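Local coordinates for uncharacterized protein Ta0194 (PDB 3BDI) that is uncharacterised but, as a member of the alpha/beta hydrolase superfamily related to ABHD14, probably acts as a serine hydrolase, at residues A[45-48]-A[49-53]. Numbering follows the deposited sequence.
Sequences KADL and FNNYS
Ala46 offers its carbonyl oxygen to the side-chain amide of Asn51, whose ND2 lies 3.1 Å from Ala46 O in a weak, bent bond. The same ND2 also makes a weak bond to Asp47 O, so one amide nitrogen bridges the two carbonyls just ahead of helix 48-53. Asp47 O has a firmer partner in Asn51 N, 3.0 Å away, the first i to i+4 bond of the helix. Although Asp47 occupies the N-cap position, its carboxylate caps no backbone N-H directly. With CG anti to the backbone N (chi1 -165°), the carboxylate crosses the Asn50 amide at 69° between planes, and the syn lone pair of Asp47 OD1 receives Asn50 ND2 at 2.9 Å, close to the plane of that amide. A water donates to OD1 and accepts from Asn50 N. Leu48 O accepts Tyr52 N, and the side chain of Leu48 lies alongside that of Tyr52, pointing the same way, with Leu48 CD2 3.8 Å from Tyr52 CZ. The phenol OH bonds to Thr200. Leading from strand 28-33 towards strand 57-62 of the alpha/beta hydrolase sheet, the short helix packs through Phe49 on strands 14-21 and 57-62 and through Asn51 and Tyr52 on helix 193-205.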
loop_
_atom_site.group_PDB
_atom_site.type_symbol
_atom_site.label_atom_id
_atom_site.label_comp_id
_atom_site.label_asym_id
_atom_site.label_seq_id
_atom_site.Cartn_x
_atom_site.Cartn_y
_atom_site.Cartn_z
ATOM N N LYS A 45 11.463 -7.362 6.115
ATOM C CA LYS A 45 11.822 -8.691 5.620
ATOM C C LYS A 45 12.253 -8.629 4.155
ATOM O O LYS A 45 13.141 -9.387 3.755
ATOM C CB LYS A 45 10.614 -9.633 5.784
ATOM C CG LYS A 45 10.800 -11.032 5.301
ATOM C CD LYS A 45 11.827 -11.819 6.111
ATOM C CE LYS A 45 12.151 -13.140 5.452
ATOM N NZ LYS A 45 10.919 -14.035 5.483
ATOM N N ALA A 46 11.606 -7.767 3.360
ATOM C CA ALA A 46 11.966 -7.564 1.977
ATOM C C ALA A 46 12.801 -6.335 1.729
ATOM O O ALA A 46 13.048 -5.955 0.565
ATOM C CB ALA A 46 10.669 -7.529 1.131
ATOM N N ASP A 47 13.284 -5.706 2.804
ATOM C CA ASP A 47 14.183 -4.557 2.698
ATOM C C ASP A 47 13.587 -3.503 1.760
ATOM O O ASP A 47 14.284 -2.938 0.916
ATOM C CB ASP A 47 15.572 -5.059 2.227
ATOM C CG ASP A 47 16.717 -4.042 2.415
ATOM O OD1 ASP A 47 16.601 -3.139 3.217
ATOM O OD2 ASP A 47 17.738 -4.196 1.703
ATOM N N LEU A 48 12.286 -3.194 1.900
ATOM C CA LEU A 48 11.598 -2.335 0.922
ATOM C C LEU A 48 12.040 -0.903 0.920
ATOM O O LEU A 48 12.015 -0.261 -0.117
ATOM C CB LEU A 48 10.094 -2.453 1.064
ATOM C CG LEU A 48 9.454 -3.821 0.848
ATOM C CD1 LEU A 48 7.922 -3.727 0.899
ATOM C CD2 LEU A 48 9.889 -4.391 -0.495
ATOM N N PHE A 49 12.505 -0.391 2.061
ATOM C CA PHE A 49 12.917 1.004 2.089
ATOM C C PHE A 49 14.144 1.186 1.203
ATOM O O PHE A 49 14.137 2.035 0.311
ATOM C CB PHE A 49 13.138 1.566 3.511
ATOM C CG PHE A 49 11.915 1.461 4.376
ATOM C CD1 PHE A 49 11.673 0.289 5.106
ATOM C CD2 PHE A 49 11.020 2.498 4.449
ATOM C CE1 PHE A 49 10.561 0.139 5.906
ATOM C CE2 PHE A 49 9.846 2.335 5.240
ATOM C CZ PHE A 49 9.634 1.130 5.938
ATOM N N ASN A 50 15.158 0.367 1.428
ATOM C CA ASN A 50 16.371 0.450 0.611
ATOM C C ASN A 50 16.055 0.116 -0.839
ATOM O O ASN A 50 16.547 0.803 -1.741
ATOM C CB ASN A 50 17.510 -0.399 1.143
ATOM C CG ASN A 50 18.114 0.157 2.374
ATOM O OD1 ASN A 50 18.561 1.316 2.382
ATOM N ND2 ASN A 50 18.157 -0.650 3.444
ATOM N N ASN A 51 15.292 -0.920 -1.105
ATOM C CA ASN A 51 15.029 -1.295 -2.500
ATOM C C ASN A 51 14.244 -0.262 -3.312
ATOM O O ASN A 51 14.491 -0.078 -4.527
ATOM C CB ASN A 51 14.351 -2.666 -2.579
ATOM C CG ASN A 51 15.337 -3.797 -2.399
ATOM O OD1 ASN A 51 16.266 -3.933 -3.203
ATOM N ND2 ASN A 51 15.069 -4.680 -1.471
ATOM N N TYR A 52 13.281 0.412 -2.696
ATOM C CA TYR A 52 12.544 1.463 -3.408
ATOM C C TYR A 52 13.264 2.771 -3.439
ATOM O O TYR A 52 13.141 3.516 -4.423
ATOM C CB TYR A 52 11.133 1.619 -2.882
ATOM C CG TYR A 52 10.261 0.388 -2.978
ATOM C CD1 TYR A 52 10.507 -0.639 -3.913
ATOM C CD2 TYR A 52 9.159 0.199 -2.123
ATOM C CE1 TYR A 52 9.726 -1.755 -3.963
ATOM C CE2 TYR A 52 8.353 -0.915 -2.205
ATOM C CZ TYR A 52 8.642 -1.921 -3.118
ATOM O OH TYR A 52 7.822 -3.008 -3.116
ATOM N N SER A 53 14.063 3.063 -2.420
ATOM C CA SER A 53 14.884 4.262 -2.411
ATOM C C SER A 53 15.937 4.252 -3.523
ATOM O O SER A 53 16.295 5.289 -4.070
ATOM C CB SER A 53 15.553 4.420 -1.046
ATOM O OG SER A 53 16.227 5.634 -0.982
HETATM O O HOH W 1 14.752 -1.410 3.855
#